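Local coordinates for protein 6-O-methylguanine DNA methyltransferase (Enterococcus faecalis, PDB 2B6C) that is predicted to act in the repair of alkylated DNA, as an all-helical member of the AlkD-like DNA alkylation repair family, though its function is not established, at residues E54-E59 / V83-L88; A130-A135 / R141-N146; I165-R168 / F174-K177. All coordinates share one frame; numbering follows the deposited sequence.

Contact 1 of 3, residues E54-E59 / V83-L88; sequences EKLCQE and VQRFSL
In this all-helical fold, helix 53-65 packs against the 3-10 turn and loop that link helix 69-81 to helix 88-94. One leucine, L56, makes the contact with R85 and F86. The backbones stay well apart, with L56 CA 10.0 Å from R85 CA. Side chains span the distance.

L56 carries its CG anti to the backbone N (chi1 178°), which takes CG and the CD2 methyl on toward R85 and F86. That methyl does the touching. L56 CD2 sits over one face of the R85 guanidinium, 3.6 Å from R85 NH1. L56 CD2 is also 3.9 Å from F86 CZ, with CE1 of that ring almost as near, and it meets the ring obliquely. The F86 side chain crosses that of L56 at about a right angle. The R85 chain bends at chi3 (60°) and comes to L56 from the opposite direction.

The polar end of R85 is bound outside the two segments: NH2 donates to W51 O. R85 also packs on R85 of the second subunit, so the contact lies close to the dimer interface. F86 meets F94 edge-to-face.

L56 and F86 pack as apolar groups, while L56 lays a methyl over the guanidinium face of R85. Neither meeting is polar bonding. The buried R85 can thus turn a face to the methyl while its NH2 bonds W51 O.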
# COMPACT_ATOMS: atom_id res chain seq x y z
N GLU B 54 -10.36 15.56 -5.12
CA GLU B 54 -10.19 16.90 -5.69
C GLU B 54 -9.06 17.65 -4.98
O GLU B 54 -8.23 18.29 -5.63
CB GLU B 54 -11.49 17.71 -5.63
CG GLU B 54 -11.46 18.95 -6.56
CD GLU B 54 -12.75 19.80 -6.45
OE1 GLU B 54 -13.45 19.73 -5.41
OE2 GLU B 54 -13.07 20.56 -7.41
N LYS B 55 -9.03 17.55 -3.65
CA LYS B 55 -7.96 18.17 -2.88
C LYS B 55 -6.60 17.59 -3.29
O LYS B 55 -5.65 18.36 -3.47
CB LYS B 55 -8.21 18.05 -1.36
CG LYS B 55 -7.14 18.76 -0.53
CD LYS B 55 -7.43 18.71 0.97
CE LYS B 55 -6.26 19.28 1.75
NZ LYS B 55 -6.57 19.31 3.21
N LEU B 56 -6.52 16.25 -3.44
CA LEU B 56 -5.28 15.58 -3.82
C LEU B 56 -4.73 16.10 -5.16
O LEU B 56 -3.55 16.41 -5.26
CB LEU B 56 -5.43 14.05 -3.83
CG LEU B 56 -4.20 13.19 -4.26
CD1 LEU B 56 -2.91 13.49 -3.44
CD2 LEU B 56 -4.55 11.71 -4.25
N CYS B 57 -5.59 16.19 -6.17
CA CYS B 57 -5.19 16.74 -7.48
C CYS B 57 -4.75 18.20 -7.39
O CYS B 57 -3.78 18.61 -8.03
CB CYS B 57 -6.31 16.59 -8.52
SG CYS B 57 -6.78 14.83 -8.76
N GLN B 58 -5.46 18.98 -6.59
CA GLN B 58 -5.13 20.38 -6.40
C GLN B 58 -3.81 20.58 -5.69
O GLN B 58 -3.10 21.54 -5.96
CB GLN B 58 -6.24 21.10 -5.64
CG GLN B 58 -7.45 21.45 -6.52
CD GLN B 58 -8.64 21.89 -5.67
OE1 GLN B 58 -8.71 21.62 -4.45
NE2 GLN B 58 -9.58 22.58 -6.30
N GLU B 59 -3.51 19.72 -4.73
CA GLU B 59 -2.26 19.79 -3.97
C GLU B 59 -1.10 19.37 -4.86
O GLU B 59 -0.04 19.98 -4.86
CB GLU B 59 -2.34 18.92 -2.72
CG GLU B 59 -3.31 19.43 -1.66
CD GLU B 59 -2.65 20.40 -0.67
OE1 GLU B 59 -1.41 20.54 -0.66
OE2 GLU B 59 -3.38 21.01 0.13
N VAL B 83 -1.07 6.08 -5.68
CA VAL B 83 -1.18 5.45 -7.00
C VAL B 83 -2.46 4.59 -7.16
O VAL B 83 -3.14 4.67 -8.19
CB VAL B 83 0.14 4.64 -7.34
CG1 VAL B 83 0.39 3.48 -6.34
CG2 VAL B 83 0.20 4.20 -8.79
N GLN B 84 -2.81 3.83 -6.12
CA GLN B 84 -4.00 3.00 -6.07
C GLN B 84 -5.33 3.75 -6.17
O GLN B 84 -6.32 3.16 -6.60
CB GLN B 84 -4.02 2.16 -4.80
CG GLN B 84 -2.95 1.13 -4.80
CD GLN B 84 -3.16 0.09 -3.73
OE1 GLN B 84 -2.81 0.29 -2.56
NE2 GLN B 84 -3.72 -1.04 -4.13
N ARG B 85 -5.33 5.02 -5.78
CA ARG B 85 -6.52 5.87 -5.78
C ARG B 85 -6.94 6.40 -7.16
O ARG B 85 -8.07 6.88 -7.33
CB ARG B 85 -6.31 7.07 -4.83
CG ARG B 85 -6.12 6.66 -3.35
CD ARG B 85 -6.03 7.91 -2.46
NE ARG B 85 -7.25 8.69 -2.58
CZ ARG B 85 -7.45 9.92 -2.13
NH1 ARG B 85 -6.49 10.58 -1.47
NH2 ARG B 85 -8.62 10.50 -2.33
N PHE B 86 -6.05 6.31 -8.16
CA PHE B 86 -6.37 6.86 -9.47
C PHE B 86 -7.03 5.87 -10.42
O PHE B 86 -6.54 4.75 -10.59
CB PHE B 86 -5.14 7.49 -10.13
CG PHE B 86 -4.46 8.48 -9.28
CD1 PHE B 86 -5.10 9.70 -8.97
CD2 PHE B 86 -3.21 8.22 -8.75
CE1 PHE B 86 -4.50 10.62 -8.15
CE2 PHE B 86 -2.58 9.17 -7.91
CZ PHE B 86 -3.23 10.35 -7.63
N SER B 87 -8.11 6.31 -11.05
CA SER B 87 -8.73 5.59 -12.16
C SER B 87 -7.89 5.78 -13.43
O SER B 87 -6.98 6.60 -13.45
CB SER B 87 -10.11 6.15 -12.41
OG SER B 87 -9.98 7.52 -12.73
N LEU B 88 -8.21 5.01 -14.47
CA LEU B 88 -7.57 5.17 -15.76
C LEU B 88 -7.61 6.61 -16.23
O LEU B 88 -6.61 7.13 -16.68
CB LEU B 88 -8.20 4.26 -16.83
CG LEU B 88 -7.70 4.41 -18.29
CD1 LEU B 88 -6.20 4.16 -18.43
CD2 LEU B 88 -8.49 3.44 -19.17

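Contact 2 of 3, residues A130-A135 / R141-N146; sequences ALFYGA and RRVALN
F132 and R141 have the most surface buried here, and they work at two ends of the contact. F132 lies near the end of helix 125-132 and points toward helix 138-146. Its ring is met on one face by V143. V143 CG1 stands 3.6 Å from the F132 ring centroid and only 5° off the ring normal, a well-centred CH-pi contact. V143 CG1 is anti to its own backbone N (chi1 175°), and this brings the methyl over the ring. Nearer the backbone, F132 CB rests 3.8 Å from A144 CB. The small A144 allows a close approach, and F132 CA and A144 CA are just 5.2 Å apart.

R141 serves the other end. A type II beta turn from F132 to A135 follows the first helix, with G134 at positive phi, and the R141 chain runs alongside it. R141 CD lies 4.0 Å from G134 CA, and R141 CG is 4.0 Å from A135 CB. The chain then bends at chi3 (-51°), and R141 NH1 donates to A135 O at 2.9 Å. The oxygen lies at the guanidinium edge, a little out of its plane. R141 NE forms a salt bridge with D167 OD1, so at least two of the guanidinium nitrogens are held.

Around this pair, F114 of helix 104-120 meets the F132 ring edge-to-face, and V107 of that helix touches V143. Helix 157-166 covers the R141 end through Y166, while R142 of helix 138-146 reaches D108 and helix 173-186.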
# COMPACT_ATOMS: atom_id res chain seq x y z
N ALA B 130 0.40 3.39 -25.10
CA ALA B 130 -0.03 4.15 -26.28
C ALA B 130 -0.15 5.66 -26.05
O ALA B 130 -0.07 6.43 -27.02
CB ALA B 130 -1.34 3.57 -26.88
N LEU B 131 -0.34 6.08 -24.79
CA LEU B 131 -0.34 7.51 -24.42
C LEU B 131 0.99 8.15 -24.81
O LEU B 131 1.04 9.29 -25.27
CB LEU B 131 -0.49 7.69 -22.90
CG LEU B 131 -1.82 7.52 -22.19
CD1 LEU B 131 -1.61 7.80 -20.67
CD2 LEU B 131 -2.89 8.43 -22.82
N PHE B 132 2.07 7.43 -24.57
CA PHE B 132 3.41 7.97 -24.70
C PHE B 132 4.10 7.55 -26.01
O PHE B 132 5.00 8.23 -26.47
CB PHE B 132 4.24 7.52 -23.47
CG PHE B 132 3.74 8.07 -22.17
CD1 PHE B 132 4.03 9.38 -21.79
CD2 PHE B 132 2.94 7.28 -21.33
CE1 PHE B 132 3.54 9.93 -20.56
CE2 PHE B 132 2.45 7.79 -20.10
CZ PHE B 132 2.75 9.11 -19.71
N TYR B 133 3.70 6.41 -26.57
CA TYR B 133 4.32 5.91 -27.80
C TYR B 133 4.21 6.92 -28.97
O TYR B 133 3.11 7.40 -29.26
CB TYR B 133 3.70 4.55 -28.23
CG TYR B 133 4.14 4.15 -29.60
CD1 TYR B 133 5.44 3.66 -29.81
CD2 TYR B 133 3.30 4.31 -30.73
CE1 TYR B 133 5.89 3.33 -31.07
CE2 TYR B 133 3.75 3.96 -32.01
CZ TYR B 133 5.06 3.49 -32.16
OH TYR B 133 5.57 3.13 -33.41
N GLY B 134 5.32 7.21 -29.66
CA GLY B 134 5.32 8.17 -30.78
C GLY B 134 4.96 9.63 -30.46
O GLY B 134 4.65 10.41 -31.35
N ALA B 135 4.99 10.00 -29.19
CA ALA B 135 4.76 11.41 -28.80
C ALA B 135 5.77 12.33 -29.51
O ALA B 135 6.88 11.89 -29.82
CB ALA B 135 4.88 11.54 -27.31
N ARG B 141 8.38 10.02 -24.90
CA ARG B 141 8.85 8.75 -25.49
C ARG B 141 9.87 8.04 -24.61
O ARG B 141 9.93 6.80 -24.61
CB ARG B 141 9.44 9.01 -26.87
CG ARG B 141 8.41 9.67 -27.79
CD ARG B 141 8.77 9.40 -29.26
NE ARG B 141 10.15 9.72 -29.60
CZ ARG B 141 10.62 10.96 -29.82
NH1 ARG B 141 9.82 12.03 -29.71
NH2 ARG B 141 11.89 11.11 -30.14
N ARG B 142 10.63 8.81 -23.82
CA ARG B 142 11.41 8.23 -22.75
C ARG B 142 10.54 7.38 -21.76
O ARG B 142 10.96 6.29 -21.32
CB ARG B 142 12.24 9.30 -22.03
CG ARG B 142 13.13 8.73 -20.90
CD ARG B 142 14.19 9.74 -20.46
NE ARG B 142 14.89 9.38 -19.23
CZ ARG B 142 16.18 9.04 -19.18
NH1 ARG B 142 16.74 8.76 -18.00
NH2 ARG B 142 16.94 8.98 -20.29
N VAL B 143 9.36 7.90 -21.40
CA VAL B 143 8.42 7.15 -20.57
C VAL B 143 7.95 5.87 -21.28
O VAL B 143 7.91 4.83 -20.62
CB VAL B 143 7.20 8.03 -20.08
CG1 VAL B 143 6.10 7.16 -19.28
CG2 VAL B 143 7.69 9.17 -19.18
N ALA B 144 7.61 5.94 -22.59
CA ALA B 144 7.23 4.76 -23.37
C ALA B 144 8.33 3.69 -23.35
O ALA B 144 8.05 2.48 -23.14
CB ALA B 144 6.84 5.13 -24.83
N LEU B 145 9.56 4.14 -23.50
CA LEU B 145 10.72 3.26 -23.54
C LEU B 145 11.03 2.61 -22.20
O LEU B 145 11.50 1.48 -22.14
CB LEU B 145 11.96 4.00 -24.08
CG LEU B 145 12.03 4.24 -25.58
CD1 LEU B 145 13.06 5.34 -25.89
CD2 LEU B 145 12.41 2.92 -26.34
N ASN B 146 10.76 3.33 -21.12
CA ASN B 146 11.11 2.87 -19.80
C ASN B 146 9.89 2.51 -18.95
O ASN B 146 10.03 2.24 -17.77
CB ASN B 146 12.01 3.93 -19.11
CG ASN B 146 13.40 4.01 -19.74
OD1 ASN B 146 13.82 3.14 -20.54
ND2 ASN B 146 14.15 5.05 -19.37

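Contact 3 of 3, residues I165-R168 / F174-K177; sequences IYDR and FIQK
The chain leaves helix 157-166 at D167 and passes helix 173-186 with D167 CA 7.2 Å from I175 CA and R168 CA 7.7 Å from Q176 CA. Q176 reaches back to this helix end. Its side chain folds at chi2 (-56°), which brings the amide to the departing backbone. There Q176 NE2 makes two weak hydrogen bonds, to D167 O and to R168 O, each at 3.1 Å. The first has an N-H...O angle of 125°, and the second is similarly bent. A water donates to R168 O at 2.7 Å and to Q176 OE1, so OE1 is also joined to R168 O, through the water. OE1 also bonds S204 OG, and NE2 bonds T170 O, so the amide is held in its rotation.

Beside this polar group, D167 and I175 cross at about a right angle. I175 CG2 packs 3.5 Å from D167 CB and as close to D167 CG. The carboxylate oxygen D167 OD2 bonds T170 OG1.

The contact thus closes the link between helices 157-166 and 173-186. Helix 138-146 lies alongside, with F138 and L145 on I175, while V202 in the loop before helix 205-211 takes R168 NH1.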
# COMPACT_ATOMS: atom_id res chain seq x y z
N ILE B 165 12.30 0.38 -31.97
CA ILE B 165 12.30 0.55 -33.43
C ILE B 165 12.05 2.02 -33.79
O ILE B 165 12.77 2.61 -34.62
CB ILE B 165 11.27 -0.41 -34.13
CG1 ILE B 165 11.83 -1.84 -34.28
CG2 ILE B 165 10.88 0.12 -35.50
CD1 ILE B 165 10.77 -2.93 -34.53
N TYR B 166 11.06 2.63 -33.14
CA TYR B 166 10.68 4.01 -33.41
C TYR B 166 11.81 5.01 -33.20
O TYR B 166 11.97 5.94 -33.98
CB TYR B 166 9.49 4.39 -32.53
CG TYR B 166 8.89 5.74 -32.88
CD1 TYR B 166 7.85 5.85 -33.84
CD2 TYR B 166 9.36 6.91 -32.28
CE1 TYR B 166 7.32 7.10 -34.17
CE2 TYR B 166 8.83 8.14 -32.59
CZ TYR B 166 7.82 8.24 -33.54
OH TYR B 166 7.30 9.49 -33.82
N ASP B 167 12.58 4.84 -32.12
CA ASP B 167 13.62 5.79 -31.77
C ASP B 167 14.99 5.25 -32.06
O ASP B 167 15.97 5.79 -31.56
CB ASP B 167 13.54 6.15 -30.27
CG ASP B 167 12.67 7.36 -30.01
OD1 ASP B 167 11.70 7.25 -29.24
OD2 ASP B 167 12.93 8.40 -30.65
N ARG B 168 15.08 4.15 -32.79
CA ARG B 168 16.38 3.50 -33.05
C ARG B 168 17.52 4.49 -33.46
O ARG B 168 18.63 4.41 -32.93
CB ARG B 168 16.24 2.35 -34.06
CG ARG B 168 17.56 1.59 -34.34
CD ARG B 168 17.38 0.51 -35.42
NE ARG B 168 17.15 1.09 -36.76
CZ ARG B 168 18.12 1.55 -37.56
NH1 ARG B 168 19.40 1.53 -37.17
NH2 ARG B 168 17.79 2.05 -38.75
N PHE B 174 19.16 11.35 -24.24
CA PHE B 174 18.19 10.85 -23.26
C PHE B 174 17.28 9.78 -23.86
O PHE B 174 16.62 9.04 -23.14
CB PHE B 174 17.36 11.98 -22.67
CG PHE B 174 18.14 12.91 -21.78
CD1 PHE B 174 18.48 14.18 -22.22
CD2 PHE B 174 18.55 12.50 -20.50
CE1 PHE B 174 19.21 15.05 -21.39
CE2 PHE B 174 19.28 13.37 -19.68
CZ PHE B 174 19.61 14.64 -20.13
N ILE B 175 17.24 9.71 -25.18
CA ILE B 175 16.48 8.66 -25.84
C ILE B 175 17.36 7.41 -25.99
O ILE B 175 16.92 6.30 -25.65
CB ILE B 175 15.85 9.15 -27.17
CG1 ILE B 175 14.65 10.05 -26.89
CG2 ILE B 175 15.52 7.98 -28.06
CD1 ILE B 175 13.40 9.32 -26.33
N GLN B 176 18.60 7.57 -26.43
CA GLN B 176 19.44 6.39 -26.64
C GLN B 176 19.74 5.70 -25.29
O GLN B 176 19.76 4.47 -25.20
CB GLN B 176 20.73 6.74 -27.41
CG GLN B 176 20.48 7.10 -28.89
CD GLN B 176 19.76 5.99 -29.59
OE1 GLN B 176 20.06 4.83 -29.34
NE2 GLN B 176 18.79 6.30 -30.43
N LYS B 177 19.97 6.51 -24.25
CA LYS B 177 20.12 6.06 -22.89
C LYS B 177 18.91 5.25 -22.43
O LYS B 177 19.07 4.21 -21.81
CB LYS B 177 20.24 7.26 -21.97
CG LYS B 177 21.46 7.22 -21.08
CD LYS B 177 21.25 6.22 -19.98
CE LYS B 177 22.21 6.49 -18.87
NZ LYS B 177 23.06 5.27 -18.61
O HOH W 1 19.64 2.63 -31.12

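In the fold
The three contacts follow one another along the chain of a single all-helical fold. The segments of contacts 2 and 3 are each separated by five residues, whereas contact 1 spans the whole of helix 69-81. Contact 1 lies in the N-terminal half, its centre about 22 Å from that of contact 2 and about 31 Å from that of contact 3. Contacts 1 and 3 sit on opposite sides of the chain's centre. Contacts 2 and 3 have centres about 10 Å apart, and they touch. Helix 138-146 joins them, and R142 NH2 probably bonds F174 O. Contacts 2 and 3 thus tie neighbouring helices, consistent with the helical-repeat architecture of AlkD-like proteins.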